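PDB 6ICN: methylxanthine N1-demethylase NdmA from Pseudomonas putida, which catalyses the oxygen- and NADH-dependent N1-demethylation of caffeine to theobromine and formaldehyde, the first step in caffeine degradation. Local coordinates for residues L31-L44 with L55-A67. Sequence-based numbering, arbitrary orientation.
Sequences LRHFWHPVCTVTEL and LAVKLLNEQLVVA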
ATOM      1  N   LEU A  31       3.149 -40.381   2.901  1.00 18.21           N
ATOM      2  CA  LEU A  31       2.399 -39.643   1.886  1.00 18.81           C
ATOM      3  C   LEU A  31       3.153 -39.511   0.564  1.00 17.44           C
ATOM      4  O   LEU A  31       2.515 -39.286  -0.468  1.00 19.49           O
ATOM      5  CB  LEU A  31       2.028 -38.250   2.420  1.00 17.91           C
ATOM      6  CG  LEU A  31       1.062 -38.288   3.608  1.00 19.73           C
ATOM      7  CD1 LEU A  31       0.853 -36.866   4.171  1.00 24.67           C
ATOM      8  CD2 LEU A  31      -0.261 -38.873   3.180  1.00 17.97           C
ATOM      9  N   ARG A  32       4.483 -39.652   0.569  1.00 16.85           N
ATOM     10  CA  ARG A  32       5.260 -39.546  -0.667  1.00 18.92           C
ATOM     11  C   ARG A  32       4.913 -40.653  -1.654  1.00 17.67           C
ATOM     12  O   ARG A  32       5.188 -40.514  -2.847  1.00 17.69           O
ATOM     13  CB  ARG A  32       6.768 -39.578  -0.362  1.00 19.04           C
ATOM     14  CG  ARG A  32       7.253 -38.429   0.527  1.00 21.22           C
ATOM     15  CD  ARG A  32       8.720 -38.578   0.936  1.00 24.56           C
ATOM     16  NE  ARG A  32       9.616 -38.688  -0.214  1.00 26.45           N
ATOM     17  CZ  ARG A  32      10.224 -37.653  -0.782  1.00 29.65           C
ATOM     18  NH1 ARG A  32      10.037 -36.431  -0.290  1.00 27.19           N
ATOM     19  NH2 ARG A  32      11.018 -37.838  -1.832  1.00 27.82           N
ATOM     20  N   HIS A  33       4.290 -41.737  -1.188  1.00 19.42           N
ATOM     21  CA  HIS A  33       3.973 -42.858  -2.066  1.00 17.46           C
ATOM     22  C   HIS A  33       2.701 -42.670  -2.870  1.00 17.91           C
ATOM     23  O   HIS A  33       2.423 -43.490  -3.749  1.00 20.64           O
ATOM     24  CB  HIS A  33       3.885 -44.147  -1.226  1.00 21.31           C
ATOM     25  CG  HIS A  33       5.214 -44.578  -0.705  1.00 21.06           C
ATOM     26  ND1 HIS A  33       6.001 -45.498  -1.363  1.00 20.19           N
ATOM     27  CD2 HIS A  33       5.936 -44.159   0.362  1.00 23.47           C
ATOM     28  CE1 HIS A  33       7.135 -45.648  -0.711  1.00 22.41           C
ATOM     29  NE2 HIS A  33       7.120 -44.853   0.343  1.00 24.61           N
ATOM     30  N   PHE A  34       1.916 -41.622  -2.605  1.00 18.24           N
ATOM     31  CA  PHE A  34       0.685 -41.364  -3.339  1.00 17.33           C
ATOM     32  C   PHE A  34       0.915 -40.336  -4.442  1.00 17.54           C
ATOM     33  O   PHE A  34       1.882 -39.570  -4.423  1.00 17.39           O
ATOM     34  CB  PHE A  34      -0.407 -40.851  -2.402  1.00 17.30           C
ATOM     35  CG  PHE A  34      -0.872 -41.874  -1.404  1.00 16.83           C
ATOM     36  CD1 PHE A  34      -1.751 -42.878  -1.796  1.00 18.63           C
ATOM     37  CD2 PHE A  34      -0.456 -41.804  -0.081  1.00 18.73           C
ATOM     38  CE1 PHE A  34      -2.189 -43.835  -0.877  1.00 18.95           C
ATOM     39  CE2 PHE A  34      -0.891 -42.750   0.843  1.00 19.13           C
ATOM     40  CZ  PHE A  34      -1.765 -43.752   0.434  1.00 18.83           C
ATOM     41  N   TRP A  35       0.016 -40.356  -5.419  1.00 15.96           N
ATOM     42  CA  TRP A  35      -0.077 -39.281  -6.407  1.00 15.66           C
ATOM     43  C   TRP A  35      -0.773 -38.073  -5.797  1.00 15.42           C
ATOM     44  O   TRP A  35      -1.863 -38.199  -5.230  1.00 18.67           O
ATOM     45  CB  TRP A  35      -0.858 -39.750  -7.635  1.00 17.12           C
ATOM     46  CG  TRP A  35      -0.173 -40.845  -8.424  1.00 16.14           C
ATOM     47  CD1 TRP A  35      -0.233 -42.201  -8.186  1.00 19.76           C
ATOM     48  CD2 TRP A  35       0.667 -40.678  -9.576  1.00 18.04           C
ATOM     49  NE1 TRP A  35       0.528 -42.877  -9.119  1.00 21.06           N
ATOM     50  CE2 TRP A  35       1.085 -41.966  -9.982  1.00 21.82           C
ATOM     51  CE3 TRP A  35       1.106 -39.566 -10.302  1.00 17.69           C
ATOM     52  CZ2 TRP A  35       1.909 -42.169 -11.089  1.00 22.99           C
ATOM     53  CZ3 TRP A  35       1.933 -39.770 -11.397  1.00 20.34           C
ATOM     54  CH2 TRP A  35       2.310 -41.065 -11.789  1.00 20.73           C
ATOM     55  N   HIS A  36      -0.175 -36.895  -5.967  1.00 15.27           N
ATOM     56  CA  HIS A  36      -0.795 -35.658  -5.522  1.00 15.80           C
ATOM     57  C   HIS A  36      -0.844 -34.667  -6.677  1.00 15.70           C
ATOM     58  O   HIS A  36       0.121 -34.560  -7.434  1.00 16.40           O
ATOM     59  CB  HIS A  36      -0.011 -35.026  -4.365  1.00 14.49           C
ATOM     60  CG  HIS A  36       0.143 -35.924  -3.170  1.00 14.80           C
ATOM     61  ND1 HIS A  36      -0.882 -36.152  -2.274  1.00 16.95           N
ATOM     62  CD2 HIS A  36       1.207 -36.626  -2.718  1.00 17.80           C
ATOM     63  CE1 HIS A  36      -0.458 -36.980  -1.332  1.00 15.97           C
ATOM     64  NE2 HIS A  36       0.808 -37.282  -1.575  1.00 16.48           N
ATOM     65  N   PRO A  37      -1.922 -33.888  -6.789  1.00 16.47           N
ATOM     66  CA  PRO A  37      -1.971 -32.836  -7.816  1.00 14.46           C
ATOM     67  C   PRO A  37      -1.101 -31.674  -7.375  1.00 17.87           C
ATOM     68  O   PRO A  37      -1.052 -31.330  -6.190  1.00 17.91           O
ATOM     69  CB  PRO A  37      -3.452 -32.439  -7.840  1.00 17.02           C
ATOM     70  CG  PRO A  37      -3.884 -32.634  -6.376  1.00 16.71           C
ATOM     71  CD  PRO A  37      -3.066 -33.815  -5.855  1.00 16.71           C
ATOM     72  N   VAL A  38      -0.413 -31.057  -8.329  1.00 13.75           N
ATOM     73  CA  VAL A  38       0.444 -29.929  -7.988  1.00 13.97           C
ATOM     74  C   VAL A  38       0.049 -28.652  -8.702  1.00 15.34           C
ATOM     75  O   VAL A  38       0.377 -27.561  -8.204  1.00 16.30           O
ATOM     76  CB  VAL A  38       1.930 -30.246  -8.244  1.00 17.19           C
ATOM     77  CG1 VAL A  38       2.373 -31.389  -7.310  1.00 15.47           C
ATOM     78  CG2 VAL A  38       2.195 -30.597  -9.733  1.00 17.13           C
ATOM     79  N   CYS A  39      -0.662 -28.741  -9.814  1.00 15.80           N
ATOM     80  CA  CYS A  39      -1.089 -27.564 -10.555  1.00 15.82           C
ATOM     81  C   CYS A  39      -2.127 -28.006 -11.565  1.00 15.69           C
ATOM     82  O   CYS A  39      -2.266 -29.202 -11.845  1.00 16.87           O
ATOM     83  CB  CYS A  39       0.097 -26.882 -11.248  1.00 15.78           C
ATOM     84  SG  CYS A  39       0.900 -27.859 -12.570  1.00 17.05           S
ATOM     85  N   THR A  40      -2.884 -27.038 -12.076  1.00 16.51           N
ATOM     86  CA  THR A  40      -3.698 -27.310 -13.251  1.00 15.40           C
ATOM     87  C   THR A  40      -2.833 -27.209 -14.503  1.00 16.27           C
ATOM     88  O   THR A  40      -1.767 -26.578 -14.506  1.00 15.97           O
ATOM     89  CB  THR A  40      -4.862 -26.322 -13.381  1.00 18.32           C
ATOM     90  OG1 THR A  40      -4.345 -25.003 -13.625  1.00 17.78           O
ATOM     91  CG2 THR A  40      -5.719 -26.313 -12.108  1.00 17.11           C
ATOM     92  N   VAL A  41      -3.301 -27.866 -15.571  1.00 16.44           N
ATOM     93  CA  VAL A  41      -2.652 -27.708 -16.875  1.00 14.29           C
ATOM     94  C   VAL A  41      -2.647 -26.240 -17.276  1.00 17.14           C
ATOM     95  O   VAL A  41      -1.631 -25.713 -17.753  1.00 16.35           O
ATOM     96  CB  VAL A  41      -3.336 -28.594 -17.934  1.00 16.79           C
ATOM     97  CG1 VAL A  41      -2.782 -28.287 -19.343  1.00 20.04           C
ATOM     98  CG2 VAL A  41      -3.106 -30.072 -17.602  1.00 18.81           C
ATOM     99  N   THR A  42      -3.755 -25.543 -17.007  1.00 17.68           N
ATOM    100  CA  THR A  42      -3.841 -24.105 -17.259  1.00 17.43           C
ATOM    101  C   THR A  42      -2.723 -23.335 -16.551  1.00 16.38           C
ATOM    102  O   THR A  42      -2.054 -22.489 -17.166  1.00 16.24           O
ATOM    103  CB  THR A  42      -5.222 -23.606 -16.841  1.00 17.82           C
ATOM    104  OG1 THR A  42      -6.186 -24.136 -17.767  1.00 20.36           O
ATOM    105  CG2 THR A  42      -5.276 -22.067 -16.877  1.00 21.38           C
ATOM    106  N   GLU A  43      -2.470 -23.636 -15.270  1.00 16.57           N
ATOM    107  CA  GLU A  43      -1.358 -22.981 -14.579  1.00 17.94           C
ATOM    108  C   GLU A  43      -0.023 -23.253 -15.263  1.00 15.53           C
ATOM    109  O   GLU A  43       0.805 -22.346 -15.406  1.00 16.70           O
ATOM    110  CB  GLU A  43      -1.292 -23.437 -13.120  1.00 15.23           C
ATOM    111  CG  GLU A  43      -2.327 -22.837 -12.223  1.00 21.48           C
ATOM    112  CD  GLU A  43      -2.171 -23.340 -10.805  1.00 25.08           C
ATOM    113  OE1 GLU A  43      -2.213 -24.568 -10.617  1.00 19.44           O
ATOM    114  OE2 GLU A  43      -2.003 -22.510  -9.881  1.00 32.30           O
ATOM    115  N   LEU A  44       0.214 -24.502 -15.696  1.00 14.26           N
ATOM    116  CA  LEU A  44       1.464 -24.792 -16.383  1.00 14.66           C
ATOM    117  C   LEU A  44       1.593 -23.963 -17.657  1.00 14.40           C
ATOM    118  O   LEU A  44       2.654 -23.388 -17.929  1.00 16.29           O
ATOM    119  CB  LEU A  44       1.544 -26.291 -16.687  1.00 16.02           C
ATOM    120  CG  LEU A  44       2.786 -26.766 -17.442  1.00 16.16           C
ATOM    121  CD1 LEU A  44       4.088 -26.314 -16.818  1.00 19.74           C
ATOM    122  CD2 LEU A  44       2.745 -28.289 -17.459  1.00 22.83           C
ATOM    123  N   LEU A  55       7.318 -24.510 -14.671  1.00 13.56           N
ATOM    124  CA  LEU A  55       6.553 -23.973 -13.549  1.00 14.79           C
ATOM    125  C   LEU A  55       7.113 -24.569 -12.266  1.00 16.89           C
ATOM    126  O   LEU A  55       7.211 -25.795 -12.149  1.00 15.31           O
ATOM    127  CB  LEU A  55       5.054 -24.311 -13.684  1.00 15.24           C
ATOM    128  CG  LEU A  55       4.182 -24.025 -12.448  1.00 14.26           C
ATOM    129  CD1 LEU A  55       4.171 -22.515 -12.187  1.00 19.13           C
ATOM    130  CD2 LEU A  55       2.742 -24.587 -12.578  1.00 16.87           C
ATOM    131  N   ALA A  56       7.476 -23.710 -11.304  1.00 16.03           N
ATOM    132  CA  ALA A  56       7.856 -24.179  -9.974  1.00 15.00           C
ATOM    133  C   ALA A  56       6.618 -24.608  -9.190  1.00 15.62           C
ATOM    134  O   ALA A  56       5.621 -23.877  -9.131  1.00 17.66           O
ATOM    135  CB  ALA A  56       8.595 -23.070  -9.209  1.00 16.90           C
ATOM    136  N   VAL A  57       6.695 -25.782  -8.557  1.00 15.93           N
ATOM    137  CA  VAL A  57       5.654 -26.270  -7.662  1.00 16.47           C
ATOM    138  C   VAL A  57       6.329 -26.830  -6.417  1.00 17.69           C
ATOM    139  O   VAL A  57       7.535 -27.089  -6.397  1.00 17.47           O
ATOM    140  CB  VAL A  57       4.757 -27.344  -8.305  1.00 17.90           C
ATOM    141  CG1 VAL A  57       4.110 -26.792  -9.588  1.00 16.17           C
ATOM    142  CG2 VAL A  57       5.572 -28.607  -8.614  1.00 15.80           C
ATOM    143  N   LYS A  58       5.536 -26.983  -5.354  1.00 17.59           N
ATOM    144  CA  LYS A  58       6.020 -27.509  -4.081  1.00 16.56           C
ATOM    145  C   LYS A  58       5.062 -28.577  -3.592  1.00 18.01           C
ATOM    146  O   LYS A  58       3.840 -28.391  -3.624  1.00 19.34           O
ATOM    147  CB  LYS A  58       6.161 -26.403  -3.016  1.00 19.82           C
ATOM    148  CG  LYS A  58       6.680 -26.934  -1.682  1.00 22.38           C
ATOM    149  CD  LYS A  58       6.793 -25.816  -0.635  1.00 28.69           C
ATOM    150  CE  LYS A  58       8.075 -25.037  -0.785  1.00 34.21           C
ATOM    151  NZ  LYS A  58       8.173 -23.991   0.276  1.00 40.12           N
ATOM    152  N   LEU A  59       5.624 -29.700  -3.152  1.00 15.61           N
ATOM    153  CA  LEU A  59       4.840 -30.858  -2.749  1.00 14.90           C
ATOM    154  C   LEU A  59       5.557 -31.503  -1.581  1.00 16.84           C
ATOM    155  O   LEU A  59       6.734 -31.852  -1.710  1.00 16.37           O
ATOM    156  CB  LEU A  59       4.694 -31.842  -3.918  1.00 14.42           C
ATOM    157  CG  LEU A  59       4.142 -33.208  -3.529  1.00 15.24           C
ATOM    158  CD1 LEU A  59       2.729 -33.063  -2.995  1.00 15.25           C
ATOM    159  CD2 LEU A  59       4.137 -34.110  -4.766  1.00 16.31           C
ATOM    160  N   LEU A  60       4.868 -31.616  -0.439  1.00 15.92           N
ATOM    161  CA  LEU A  60       5.460 -32.207   0.773  1.00 16.81           C
ATOM    162  C   LEU A  60       6.835 -31.609   1.068  1.00 19.10           C
ATOM    163  O   LEU A  60       7.794 -32.327   1.374  1.00 20.13           O
ATOM    164  CB  LEU A  60       5.538 -33.733   0.646  1.00 17.34           C
ATOM    165  CG  LEU A  60       4.161 -34.379   0.536  1.00 17.34           C
ATOM    166  CD1 LEU A  60       4.239 -35.835   0.032  1.00 20.11           C
ATOM    167  CD2 LEU A  60       3.443 -34.314   1.875  1.00 18.71           C
ATOM    168  N   ASN A  61       6.937 -30.280   0.927  1.00 17.84           N
ATOM    169  CA  ASN A  61       8.139 -29.478   1.161  1.00 22.74           C
ATOM    170  C   ASN A  61       9.268 -29.725   0.162  1.00 23.18           C
ATOM    171  O   ASN A  61      10.383 -29.232   0.379  1.00 25.42           O
ATOM    172  CB  ASN A  61       8.679 -29.665   2.585  1.00 26.21           C
ATOM    173  CG  ASN A  61       9.166 -28.357   3.202  1.00 36.35           C
ATOM    174  OD1 ASN A  61       8.677 -27.270   2.872  1.00 32.97           O
ATOM    175  ND2 ASN A  61      10.151 -28.458   4.090  1.00 40.48           N
ATOM    176  N   GLU A  62       9.019 -30.446  -0.931  1.00 18.13           N
ATOM    177  CA  GLU A  62       9.990 -30.591  -2.007  1.00 19.14           C
ATOM    178  C   GLU A  62       9.777 -29.500  -3.052  1.00 16.54           C
ATOM    179  O   GLU A  62       8.645 -29.293  -3.500  1.00 18.62           O
ATOM    180  CB  GLU A  62       9.836 -31.958  -2.681  1.00 20.74           C
ATOM    181  CG  GLU A  62      10.090 -33.120  -1.754  1.00 22.78           C
ATOM    182  CD  GLU A  62      11.528 -33.590  -1.819  1.00 35.48           C
ATOM    183  OE1 GLU A  62      12.410 -32.792  -2.213  1.00 32.16           O
ATOM    184  OE2 GLU A  62      11.770 -34.770  -1.501  1.00 34.44           O
ATOM    185  N   GLN A  63      10.857 -28.846  -3.470  1.00 17.67           N
ATOM    186  CA  GLN A  63      10.788 -27.845  -4.534  1.00 16.71           C
ATOM    187  C   GLN A  63      11.010 -28.544  -5.869  1.00 14.40           C
ATOM    188  O   GLN A  63      12.100 -29.053  -6.132  1.00 16.95           O
ATOM    189  CB  GLN A  63      11.825 -26.752  -4.314  1.00 20.00           C
ATOM    190  CG  GLN A  63      11.629 -26.001  -3.021  1.00 21.49           C
ATOM    191  CD  GLN A  63      12.611 -24.853  -2.894  1.00 24.35           C
ATOM    192  OE1 GLN A  63      12.392 -23.791  -3.452  1.00 32.73           O
ATOM    193  NE2 GLN A  63      13.693 -25.072  -2.173  1.00 26.26           N
ATOM    194  N   LEU A  64       9.978 -28.561  -6.704  1.00 14.26           N
ATOM    195  CA  LEU A  64       9.996 -29.269  -7.973  1.00 16.17           C
ATOM    196  C   LEU A  64       9.733 -28.308  -9.123  1.00 16.07           C
ATOM    197  O   LEU A  64       9.257 -27.186  -8.925  1.00 16.18           O
ATOM    198  CB  LEU A  64       8.935 -30.372  -7.976  1.00 15.34           C
ATOM    199  CG  LEU A  64       8.911 -31.314  -6.770  1.00 17.43           C
ATOM    200  CD1 LEU A  64       7.732 -32.271  -6.845  1.00 21.10           C
ATOM    201  CD2 LEU A  64      10.238 -32.057  -6.637  1.00 20.45           C
ATOM    202  N   VAL A  65      10.035 -28.755 -10.339  1.00 15.31           N
ATOM    203  CA  VAL A  65       9.707 -28.001 -11.542  1.00 15.01           C
ATOM    204  C   VAL A  65       8.991 -28.931 -12.513  1.00 16.70           C
ATOM    205  O   VAL A  65       9.391 -30.093 -12.681  1.00 15.88           O
ATOM    206  CB  VAL A  65      10.976 -27.380 -12.167  1.00 15.05           C
ATOM    207  CG1 VAL A  65      12.026 -28.472 -12.485  1.00 17.09           C
ATOM    208  CG2 VAL A  65      10.632 -26.552 -13.396  1.00 15.48           C
ATOM    209  N   VAL A  66       7.926 -28.428 -13.131  1.00 14.17           N
ATOM    210  CA  VAL A  66       7.152 -29.162 -14.129  1.00 14.17           C
ATOM    211  C   VAL A  66       7.334 -28.482 -15.476  1.00 16.47           C
ATOM    212  O   VAL A  66       7.331 -27.246 -15.563  1.00 15.32           O
ATOM    213  CB  VAL A  66       5.661 -29.225 -13.755  1.00 14.76           C
ATOM    214  CG1 VAL A  66       4.838 -29.842 -14.878  1.00 18.10           C
ATOM    215  CG2 VAL A  66       5.466 -30.047 -12.466  1.00 17.25           C
ATOM    216  N   ALA A  67       7.467 -29.288 -16.536  1.00 15.19           N
ATOM    217  CA  ALA A  67       7.590 -28.748 -17.886  1.00 15.45           C
ATOM    218  C   ALA A  67       6.998 -29.745 -18.870  1.00 16.90           C
ATOM    219  O   ALA A  67       6.979 -30.957 -18.608  1.00 17.68           O
ATOM    220  CB  ALA A  67       9.051 -28.451 -18.260  1.00 16.59           C
TER
HETATM  221  O   HOH W   1       8.567 -35.096   1.766  1.00 30.42           O
HETATM  222  O   HOH W   2       2.040 -27.189  -5.683  1.00 25.07           O
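Strand 35-40 runs nearly antiparallel to strand 55-59, at 152° and with axes 7.3 Å apart, and Val38 faces Val57 near the middle. Val38 CB packs on Val57 CG2 at 4.0 Å, and its CG1 methyl reaches Leu59. A water donates to both Val38 O and Lys58 O, linking the two backbones, which share no direct hydrogen bond. Beyond Val57, Leu55 CD2 lies against CB and SG of Cys39, while Leu44, from the helix begun by the Thr40–Glu43 capping box (Glu43 N to Thr40 OG1, Thr40 N to Glu43 OE1), sets CD2 on Val66 CG1 (3.7 Å). Within this chain these are the outermost strands of the six-stranded antiparallel Rieske sheet, consistent with its curling until the two edges approach. Leu59 CD1 touches His36 CB at 3.6 Å and approaches the imidazole obliquely; a nearly in-plane bond (163°) from NE2 to Leu31 O restrains the ring's rotation. At the type I' turn of the 55-67 hairpin, Leu60 CD1 packs on Leu31 CB and Arg32 CG. Bent at chi3 (57°), Arg32 brings its guanidinium edge to Glu62, NH1 forming a salt bridge to the anti lone pair of OE2 at 2.7 Å; Arg77 forms another with Glu62 OE1. A water links NH1 to Leu60 O. Replacing Arg32 with an alanine would probably leave Glu62 OE2 without this charged mate and break the water bridge to the turn.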